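Local coordinates for uricase (Arthrobacter globiformis, PDB 2YZC), which catalyses the oxidation of urate by molecular oxygen to 5-hydroxyisourate, with hydrogen peroxide as the second product, at residues A[37-42]-A[123-128]; A[49-54]-A[61-66]; A[225-230]-A[281-286]. All coordinates share one frame; numbering follows the deposited sequence.

Uricase illustrates how one curved antiparallel sheet, running through the tandem tunnelling-fold halves of the chain, can carry contacts of very different character. Contact 1 and contact 2 share strand 38-50, near its start and at its end, with centres 37 Å apart; along the chain contact 2 is nested inside the loop that contact 1 closes. Contact 3 follows later, where helix 222-236 lies on strand 276-285, its centre 33 Å from that of contact 1 and 40 Å from that of contact 2. None touches another. All reach subunit boundaries: contact 1 that with the second subunit, contacts 2 and 3 that with the third, whose residues join Thr-67 and Asp-68 around the bound allantoate.

Contact 1 (A[37-42]-A[123-128]); sequences HEIQDL and HAFSRN
Ile-39 lays its CG1 methylene over one face of the Phe-125 ring, a CH-pi contact in the antiparallel sheet of the tunnelling fold, between two strands that are not partners of each other but both pair with strand 103-117. CG1 lies 3.7 Å from the centroid of the Phe-125 ring, 19° off its normal, and its shortest approach is 3.5 Å to Phe-125 CE1, so the methylene is displaced toward that rim. The torsion explains the choice of branch: with CG1 of Ile-39 beside its own backbone N (chi1 -60°), the CG1 arm and not CG2 is turned to the ring. The same ring meets His-37 differently. There the carbonyl oxygen comes in at the edge, within the ring plane, with His-37 O 3.6 Å from Phe-125 CZ. One phenyl group therefore serves an aliphatic branch with a face and a backbone oxygen with its weakly positive rim.

At the loop end of the pair, His-37 and His-123 run side by side and point the same way. Their rings form an oblique pairing, with planes 44° apart and centroids 5.8 Å apart, and the touch is made by His-123 CB against the His-37 ring.

Farther out, Arg-117 of strand 103-117 binds residues His-37 and Glu-38: NH2 is hydrogen-bonded to His-37 O and forms a salt bridge with Glu-38 OE2. Ala-124, Phe-125 and Ser-126 continue the sheet into the second subunit through an antiparallel ladder. The imidazole of His-37 belongs to that interface too, for its ND1 is hydrogen-bonded to Ser-158 OG of the second subunit, and this same nitrogen sits 3.7 Å from His-123 CB.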
loop_
_atom_site.group_PDB
_atom_site.type_symbol
_atom_site.label_atom_id
_atom_site.label_comp_id
_atom_site.label_asym_id
_atom_site.label_seq_id
_atom_site.Cartn_x
_atom_site.Cartn_y
_atom_site.Cartn_z
ATOM N N HIS A 37 -6.929 -31.723 -6.862
ATOM C CA HIS A 37 -5.780 -30.937 -6.413
ATOM C C HIS A 37 -6.014 -30.139 -5.132
ATOM O O HIS A 37 -7.133 -29.725 -4.835
ATOM C CB HIS A 37 -5.331 -29.962 -7.513
ATOM C CG HIS A 37 -4.810 -30.626 -8.750
ATOM N ND1 HIS A 37 -4.199 -29.924 -9.767
ATOM C CD2 HIS A 37 -4.832 -31.921 -9.149
ATOM C CE1 HIS A 37 -3.867 -30.755 -10.738
ATOM N NE2 HIS A 37 -4.240 -31.973 -10.389
ATOM N N GLU A 38 -4.937 -29.930 -4.383
ATOM C CA GLU A 38 -4.966 -29.149 -3.151
ATOM C C GLU A 38 -3.917 -28.050 -3.314
ATOM O O GLU A 38 -2.895 -28.249 -3.983
ATOM C CB GLU A 38 -4.606 -30.008 -1.934
ATOM C CG GLU A 38 -5.533 -31.187 -1.666
ATOM C CD GLU A 38 -6.984 -30.778 -1.502
ATOM O OE1 GLU A 38 -7.252 -29.750 -0.841
ATOM O OE2 GLU A 38 -7.866 -31.492 -2.029
ATOM N N ILE A 39 -4.169 -26.901 -2.694
ATOM C CA ILE A 39 -3.263 -25.761 -2.770
ATOM C C ILE A 39 -2.826 -25.259 -1.396
ATOM O O ILE A 39 -3.653 -25.063 -0.508
ATOM C CB ILE A 39 -3.934 -24.559 -3.497
ATOM C CG1 ILE A 39 -4.322 -24.949 -4.924
ATOM C CG2 ILE A 39 -2.988 -23.355 -3.507
ATOM C CD1 ILE A 39 -3.150 -25.311 -5.803
ATOM N N GLN A 40 -1.521 -25.063 -1.227
ATOM C CA GLN A 40 -0.976 -24.505 0.010
ATOM C C GLN A 40 -0.181 -23.293 -0.479
ATOM O O GLN A 40 0.672 -23.415 -1.355
ATOM C CB GLN A 40 -0.093 -25.527 0.734
ATOM C CG GLN A 40 -0.917 -26.618 1.429
ATOM C CD GLN A 40 -0.058 -27.725 2.005
ATOM O OE1 GLN A 40 0.062 -27.874 3.223
ATOM N NE2 GLN A 40 0.553 -28.503 1.129
ATOM N N ASP A 41 -0.487 -22.124 0.074
ATOM C CA ASP A 41 0.130 -20.871 -0.362
ATOM C C ASP A 41 0.767 -20.171 0.840
ATOM O O ASP A 41 0.058 -19.757 1.755
ATOM C CB ASP A 41 -0.976 -19.996 -0.978
ATOM C CG ASP A 41 -0.443 -18.824 -1.786
ATOM O OD1 ASP A 41 0.765 -18.518 -1.697
ATOM O OD2 ASP A 41 -1.255 -18.197 -2.512
ATOM N N LEU A 42 2.093 -20.030 0.822
ATOM C CA LEU A 42 2.828 -19.410 1.928
ATOM C C LEU A 42 3.815 -18.301 1.544
ATOM O O LEU A 42 4.311 -18.254 0.418
ATOM C CB LEU A 42 3.634 -20.476 2.687
ATOM C CG LEU A 42 2.945 -21.699 3.295
ATOM C CD1 LEU A 42 4.007 -22.641 3.875
ATOM C CD2 LEU A 42 1.974 -21.260 4.372
ATOM N N HIS A 123 -9.569 -28.398 -9.762
ATOM C CA HIS A 123 -8.317 -27.647 -9.836
ATOM C C HIS A 123 -8.436 -26.167 -10.201
ATOM O O HIS A 123 -7.552 -25.620 -10.856
ATOM C CB HIS A 123 -7.346 -28.336 -10.808
ATOM C CG HIS A 123 -7.876 -28.484 -12.202
ATOM N ND1 HIS A 123 -8.414 -29.663 -12.672
ATOM C CD2 HIS A 123 -7.937 -27.606 -13.232
ATOM C CE1 HIS A 123 -8.784 -29.505 -13.932
ATOM N NE2 HIS A 123 -8.504 -28.265 -14.296
ATOM N N ALA A 124 -9.524 -25.526 -9.783
ATOM C CA ALA A 124 -9.737 -24.102 -10.035
ATOM C C ALA A 124 -10.149 -23.504 -8.695
ATOM O O ALA A 124 -11.108 -23.968 -8.073
ATOM C CB ALA A 124 -10.831 -23.896 -11.071
ATOM N N PHE A 125 -9.430 -22.475 -8.252
ATOM C CA PHE A 125 -9.699 -21.865 -6.953
ATOM C C PHE A 125 -9.748 -20.343 -6.970
ATOM O O PHE A 125 -9.309 -19.707 -7.923
ATOM C CB PHE A 125 -8.615 -22.284 -5.954
ATOM C CG PHE A 125 -8.188 -23.719 -6.069
ATOM C CD1 PHE A 125 -7.350 -24.132 -7.102
ATOM C CD2 PHE A 125 -8.600 -24.656 -5.125
ATOM C CE1 PHE A 125 -6.923 -25.454 -7.195
ATOM C CE2 PHE A 125 -8.181 -25.981 -5.205
ATOM C CZ PHE A 125 -7.340 -26.382 -6.241
ATOM N N SER A 126 -10.292 -19.766 -5.900
ATOM C CA SER A 126 -10.357 -18.316 -5.760
ATOM C C SER A 126 -9.813 -17.990 -4.370
ATOM O O SER A 126 -10.008 -18.753 -3.424
ATOM C CB SER A 126 -11.794 -17.794 -5.910
ATOM O OG SER A 126 -12.625 -18.205 -4.843
ATOM N N ARG A 127 -9.123 -16.864 -4.247
ATOM C CA ARG A 127 -8.542 -16.497 -2.965
ATOM C C ARG A 127 -9.553 -15.968 -1.956
ATOM O O ARG A 127 -10.440 -15.193 -2.298
ATOM C CB ARG A 127 -7.429 -15.461 -3.174
ATOM C CG ARG A 127 -6.031 -15.996 -2.877
ATOM C CD ARG A 127 -5.594 -15.665 -1.454
ATOM N NE ARG A 127 -4.776 -14.454 -1.443
ATOM C CZ ARG A 127 -4.516 -13.731 -0.361
ATOM N NH1 ARG A 127 -3.756 -12.646 -0.462
ATOM N NH2 ARG A 127 -5.019 -14.079 0.815
ATOM N N ASN A 128 -9.428 -16.436 -0.716
ATOM C CA ASN A 128 -10.269 -15.973 0.385
ATOM C C ASN A 128 -9.334 -14.980 1.060
ATOM O O ASN A 128 -8.398 -15.378 1.752
ATOM C CB ASN A 128 -10.604 -17.117 1.351
ATOM C CG ASN A 128 -11.257 -16.623 2.645
ATOM O OD1 ASN A 128 -11.583 -15.441 2.785
ATOM N ND2 ASN A 128 -11.447 -17.535 3.595
#

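Contact 2 (A[49-54]-A[61-66]); sequences RGDFEA and NAHVVA. With 1AL (allantoate ion), chain L.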
loop_
_atom_site.group_PDB
_atom_site.type_symbol
_atom_site.label_atom_id
_atom_site.label_comp_id
_atom_site.label_asym_id
_atom_site.label_seq_id
_atom_site.Cartn_x
_atom_site.Cartn_y
_atom_site.Cartn_z
ATOM N N ARG A 49 20.531 -17.599 13.738
ATOM C CA ARG A 49 21.188 -16.986 14.878
ATOM C C ARG A 49 22.326 -17.910 15.286
ATOM O O ARG A 49 22.212 -19.135 15.182
ATOM C CB ARG A 49 20.208 -16.824 16.037
ATOM C CG ARG A 49 19.112 -15.813 15.767
ATOM C CD ARG A 49 18.016 -15.919 16.804
ATOM N NE ARG A 49 16.927 -14.986 16.540
ATOM C CZ ARG A 49 15.774 -14.978 17.200
ATOM N NH1 ARG A 49 15.557 -15.861 18.165
ATOM N NH2 ARG A 49 14.842 -14.082 16.900
ATOM N N GLY A 50 23.422 -17.317 15.743
ATOM C CA GLY A 50 24.564 -18.112 16.152
ATOM C C GLY A 50 25.808 -17.258 16.215
ATOM O O GLY A 50 25.732 -16.069 16.527
ATOM N N ASP A 51 26.954 -17.858 15.921
ATOM C CA ASP A 51 28.209 -17.127 15.948
ATOM C C ASP A 51 28.521 -16.502 14.597
ATOM O O ASP A 51 29.086 -17.148 13.712
ATOM C CB ASP A 51 29.352 -18.050 16.373
ATOM C CG ASP A 51 30.705 -17.403 16.201
ATOM O OD1 ASP A 51 30.791 -16.165 16.342
ATOM O OD2 ASP A 51 31.683 -18.131 15.932
ATOM N N PHE A 52 28.152 -15.232 14.451
ATOM C CA PHE A 52 28.376 -14.498 13.213
ATOM C C PHE A 52 29.232 -13.264 13.469
ATOM O O PHE A 52 29.166 -12.278 12.740
ATOM C CB PHE A 52 27.031 -14.098 12.604
ATOM C CG PHE A 52 26.169 -15.274 12.234
ATOM C CD1 PHE A 52 24.928 -15.467 12.834
ATOM C CD2 PHE A 52 26.620 -16.213 11.311
ATOM C CE1 PHE A 52 24.151 -16.582 12.527
ATOM C CE2 PHE A 52 25.849 -17.329 10.998
ATOM C CZ PHE A 52 24.613 -17.513 11.609
ATOM N N GLU A 53 30.048 -13.344 14.512
ATOM C CA GLU A 53 30.935 -12.257 14.907
ATOM C C GLU A 53 31.863 -11.802 13.779
ATOM O O GLU A 53 31.894 -10.620 13.428
ATOM C CB GLU A 53 31.770 -12.705 16.110
ATOM C CG GLU A 53 32.703 -11.654 16.686
ATOM C CD GLU A 53 31.961 -10.559 17.423
ATOM O OE1 GLU A 53 30.910 -10.854 18.030
ATOM O OE2 GLU A 53 32.436 -9.406 17.410
ATOM N N ALA A 54 32.614 -12.745 13.214
ATOM C CA ALA A 54 33.563 -12.443 12.141
ATOM C C ALA A 54 32.911 -11.881 10.883
ATOM O O ALA A 54 33.503 -11.056 10.181
ATOM C CB ALA A 54 34.369 -13.695 11.787
ATOM N N ASN A 61 32.944 -14.556 5.617
ATOM C CA ASN A 61 31.701 -15.297 5.402
ATOM C C ASN A 61 31.712 -16.813 5.589
ATOM O O ASN A 61 30.775 -17.490 5.162
ATOM C CB ASN A 61 31.154 -14.969 4.010
ATOM C CG ASN A 61 30.828 -13.497 3.851
ATOM O OD1 ASN A 61 30.097 -12.927 4.664
ATOM N ND2 ASN A 61 31.367 -12.874 2.806
ATOM N N ALA A 62 32.747 -17.346 6.232
ATOM C CA ALA A 62 32.842 -18.789 6.455
ATOM C C ALA A 62 31.612 -19.377 7.159
ATOM O O ALA A 62 31.196 -20.496 6.858
ATOM C CB ALA A 62 34.106 -19.114 7.258
ATOM N N HIS A 63 31.038 -18.626 8.095
ATOM C CA HIS A 63 29.866 -19.085 8.838
ATOM C C HIS A 63 28.538 -18.664 8.212
ATOM O O HIS A 63 27.479 -19.090 8.664
ATOM C CB HIS A 63 29.891 -18.534 10.270
ATOM C CG HIS A 63 30.960 -19.122 11.135
ATOM N ND1 HIS A 63 31.874 -20.045 10.672
ATOM C CD2 HIS A 63 31.257 -18.922 12.441
ATOM C CE1 HIS A 63 32.689 -20.387 11.655
ATOM N NE2 HIS A 63 32.336 -19.720 12.739
ATOM N N VAL A 64 28.593 -17.836 7.177
ATOM C CA VAL A 64 27.370 -17.328 6.569
ATOM C C VAL A 64 26.688 -18.192 5.514
ATOM O O VAL A 64 27.008 -18.120 4.326
ATOM C CB VAL A 64 27.604 -15.920 5.970
ATOM C CG1 VAL A 64 26.291 -15.342 5.450
ATOM C CG2 VAL A 64 28.196 -15.001 7.024
ATOM N N VAL A 65 25.744 -19.014 5.964
ATOM C CA VAL A 65 24.968 -19.843 5.055
ATOM C C VAL A 65 24.193 -18.812 4.230
ATOM O O VAL A 65 23.333 -18.103 4.761
ATOM C CB VAL A 65 23.978 -20.735 5.830
ATOM C CG1 VAL A 65 23.068 -21.469 4.862
ATOM C CG2 VAL A 65 24.751 -21.737 6.699
ATOM N N ALA A 66 24.513 -18.721 2.945
ATOM C CA ALA A 66 23.883 -17.748 2.058
ATOM C C ALA A 66 22.366 -17.667 2.191
ATOM O O ALA A 66 21.694 -18.682 2.362
ATOM C CB ALA A 66 24.257 -18.052 0.612
HETATM C C1 1AL L . 24.937 -10.901 2.198
HETATM O O2 1AL L . 25.884 -10.107 2.309
HETATM N N3 1AL L . 24.551 -11.728 3.211
HETATM N N4 1AL L . 24.310 -10.867 0.957
HETATM C C5 1AL L . 21.711 -11.360 1.062
HETATM O O6 1AL L . 21.523 -10.975 2.233
HETATM O O7 1AL L . 20.828 -11.710 0.264
HETATM C C8 1AL L . 23.168 -11.724 0.681
HETATM C C9 1AL L . 23.205 -14.133 0.189
HETATM O O10 1AL L . 22.657 -14.919 -0.616
HETATM N N11 1AL L . 23.522 -14.495 1.472
HETATM N N12 1AL L . 23.532 -12.861 -0.152
#
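Phe-52 sets the edge of its ring against the backbone of His-63, where a type I beta turn, Asn-61 to Val-64, leads from the end of strand 38-50 and the short helix 53-57 toward the active-site helix 67-78. The carbonyl oxygen of His-63 lies close to the plane of the phenyl ring, with O 3.3 Å from Phe-52 CE2, so the electronegative atom faces the C-H rim and avoids the pi cloud. Tyr-20 of the same chain packs edge-to-face with this aromatic group.

The imidazole of His-63 repeats the theme in reverse. Its edge is presented to a carbonyl, with CD2 3.1 Å from Asp-51 O and the oxygen in the ring plane, an approach of the C-H to oxygen kind. With CG anti to its carbonyl carbon and beside the backbone N (chi1 -70°), the His-63 ring is swung toward Asp-51, CD2 leading. The carboxylate of Asp-51 crosses it steeply, the two planes 77° apart, and OD2 of Asp-51 is 3.6 Å from both CD2 and NE2 of His-63. The carboxylate is near the ring without being hydrogen-bonded to it, though its negative charge could favour a protonated imidazole. Trp-102 of the same chain stacks on this ring. The other carboxylate oxygen, OD1 of Asp-51, accepts a weak bond from Glu-53 N at 3.4 Å.

Within the turn, Val-64 N donates to Asn-61 O, while ND2 of Asn-61 reaches the carbonyl oxygens of His-164 and Leu-220 of the third subunit. The segment 61-66 thus runs along a subunit boundary into the allantoate pocket, where Ala-66, the N-cap residue of the next helix, brings its CA to 3.3 Å from N11 of the ligand.

Contact 3 (A[225-230]-A[281-286]); sequences TMYEMG and ATIQRE
Ile-283 presses its CD1 methyl on the Tyr-227 ring, the main apolar contact between segments 225-230 and 281-285, whose axes pass 8.6 Å apart at 33°. The two side chains cross at about a right angle, Ile-283 CD1 lying 3.4 Å from Tyr-227 CD1 and 3.9 Å from Tyr-227 CE1 in an oblique approach. Met-226 extends from the helix toward Ala-281, its CG anti to the backbone N (chi1 179°) and its chain extended as far as the sulfur, which puts SD 3.7 Å from Ala-281 N; the bend comes only beyond, and the modelled place of the terminal methyl is doubtful.

Side chain against bare backbone is the second kind of contact. Gly-230 has no side chain to intervene, and Ile-283 comes directly onto the helix: CG1 is 4.0 Å from Gly-230 CA, and CG2 is 3.9 Å from Gly-230 C.

Beyond the pair, Met-229 packs on Leu-210 and Phe-214 of helix 199-216. Helices 199-216 and 222-236 follow strand 182-192 and precede strands 240-254 and 276-285, which pair; two helices on one face of such an antiparallel sheet, continued into the third subunit, fit the tunnelling fold.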
loop_
_atom_site.group_PDB
_atom_site.type_symbol
_atom_site.label_atom_id
_atom_site.label_comp_id
_atom_site.label_asym_id
_atom_site.label_seq_id
_atom_site.Cartn_x
_atom_site.Cartn_y
_atom_site.Cartn_z
ATOM N N THR A 225 -14.132 -6.307 25.674
ATOM C CA THR A 225 -14.371 -7.215 24.564
ATOM C C THR A 225 -13.096 -8.014 24.293
ATOM O O THR A 225 -13.147 -9.213 24.038
ATOM C CB THR A 225 -14.777 -6.434 23.293
ATOM O OG1 THR A 225 -16.075 -5.857 23.492
ATOM C CG2 THR A 225 -14.803 -7.356 22.062
ATOM N N MET A 226 -11.953 -7.344 24.365
ATOM C CA MET A 226 -10.679 -8.006 24.121
ATOM C C MET A 226 -10.351 -9.013 25.224
ATOM O O MET A 226 -9.838 -10.098 24.953
ATOM C CB MET A 226 -9.558 -6.970 24.011
ATOM C CG MET A 226 -8.179 -7.576 23.785
ATOM S SD MET A 226 -6.920 -6.314 23.519
ATOM C CE MET A 226 -7.015 -5.442 25.106
ATOM N N TYR A 227 -10.652 -8.656 26.468
ATOM C CA TYR A 227 -10.380 -9.553 27.581
ATOM C C TYR A 227 -11.208 -10.829 27.424
ATOM O O TYR A 227 -10.689 -11.926 27.592
ATOM C CB TYR A 227 -10.705 -8.862 28.908
ATOM C CG TYR A 227 -10.486 -9.736 30.120
ATOM C CD1 TYR A 227 -9.210 -9.948 30.632
ATOM C CD2 TYR A 227 -11.558 -10.376 30.735
ATOM C CE1 TYR A 227 -9.007 -10.782 31.732
ATOM C CE2 TYR A 227 -11.369 -11.208 31.829
ATOM C CZ TYR A 227 -10.093 -11.408 32.321
ATOM O OH TYR A 227 -9.913 -12.248 33.394
ATOM N N GLU A 228 -12.490 -10.685 27.093
ATOM C CA GLU A 228 -13.365 -11.843 26.910
ATOM C C GLU A 228 -12.893 -12.736 25.762
ATOM O O GLU A 228 -12.979 -13.965 25.843
ATOM C CB GLU A 228 -14.805 -11.388 26.660
ATOM C CG GLU A 228 -15.441 -10.746 27.884
ATOM C CD GLU A 228 -15.430 -11.667 29.096
ATOM O OE1 GLU A 228 -15.093 -11.192 30.201
ATOM O OE2 GLU A 228 -15.762 -12.862 28.950
ATOM N N MET A 229 -12.409 -12.120 24.688
ATOM C CA MET A 229 -11.898 -12.883 23.550
ATOM C C MET A 229 -10.693 -13.716 24.000
ATOM O O MET A 229 -10.611 -14.909 23.717
ATOM C CB MET A 229 -11.495 -11.933 22.415
ATOM C CG MET A 229 -12.682 -11.284 21.702
ATOM S SD MET A 229 -12.249 -9.843 20.688
ATOM C CE MET A 229 -11.241 -10.621 19.390
ATOM N N GLY A 230 -9.767 -13.085 24.715
ATOM C CA GLY A 230 -8.588 -13.792 25.184
ATOM C C GLY A 230 -8.874 -14.885 26.201
ATOM O O GLY A 230 -8.275 -15.959 26.146
ATOM N N ALA A 281 -3.394 -5.862 24.563
ATOM C CA ALA A 281 -3.213 -6.558 25.824
ATOM C C ALA A 281 -2.798 -8.008 25.662
ATOM O O ALA A 281 -2.994 -8.624 24.614
ATOM C CB ALA A 281 -4.487 -6.490 26.647
ATOM N N THR A 282 -2.222 -8.532 26.737
ATOM C CA THR A 282 -1.779 -9.910 26.810
ATOM C C THR A 282 -2.646 -10.587 27.866
ATOM O O THR A 282 -2.760 -10.093 28.992
ATOM C CB THR A 282 -0.314 -10.011 27.274
ATOM O OG1 THR A 282 0.530 -9.242 26.409
ATOM C CG2 THR A 282 0.144 -11.463 27.263
ATOM N N ILE A 283 -3.275 -11.694 27.496
ATOM C CA ILE A 283 -4.092 -12.460 28.427
ATOM C C ILE A 283 -3.272 -13.731 28.646
ATOM O O ILE A 283 -2.975 -14.451 27.691
ATOM C CB ILE A 283 -5.464 -12.808 27.819
ATOM C CG1 ILE A 283 -6.232 -11.526 27.494
ATOM C CG2 ILE A 283 -6.268 -13.651 28.790
ATOM C CD1 ILE A 283 -6.536 -10.664 28.707
ATOM N N GLN A 284 -2.896 -13.993 29.896
ATOM C CA GLN A 284 -2.061 -15.146 30.216
ATOM C C GLN A 284 -2.661 -16.181 31.159
ATOM O O GLN A 284 -3.566 -15.889 31.941
ATOM C CB GLN A 284 -0.741 -14.668 30.828
ATOM C CG GLN A 284 0.185 -13.936 29.883
ATOM C CD GLN A 284 1.486 -13.516 30.549
ATOM O OE1 GLN A 284 2.487 -13.254 29.878
ATOM N NE2 GLN A 284 1.473 -13.441 31.877
ATOM N N ARG A 285 -2.138 -17.400 31.072
ATOM C CA ARG A 285 -2.559 -18.476 31.954
ATOM C C ARG A 285 -1.787 -18.164 33.238
ATOM O O ARG A 285 -0.580 -17.923 33.190
ATOM C CB ARG A 285 -2.122 -19.828 31.380
ATOM C CG ARG A 285 -2.593 -21.041 32.166
ATOM C CD ARG A 285 -2.149 -22.336 31.483
ATOM N NE ARG A 285 -2.775 -22.505 30.175
ATOM C CZ ARG A 285 -4.062 -22.791 29.993
ATOM N NH1 ARG A 285 -4.861 -22.949 31.039
ATOM N NH2 ARG A 285 -4.554 -22.906 28.765
ATOM N N GLU A 286 -2.469 -18.150 34.376
ATOM C CA GLU A 286 -1.792 -17.827 35.631
ATOM C C GLU A 286 -0.513 -18.629 35.847
ATOM O O GLU A 286 -0.498 -19.843 35.672
ATOM C CB GLU A 286 -2.719 -18.048 36.833
ATOM C CG GLU A 286 -2.117 -17.513 38.132
ATOM C CD GLU A 286 -2.831 -17.993 39.389
ATOM O OE1 GLU A 286 -2.470 -17.509 40.485
ATOM O OE2 GLU A 286 -3.736 -18.853 39.291
#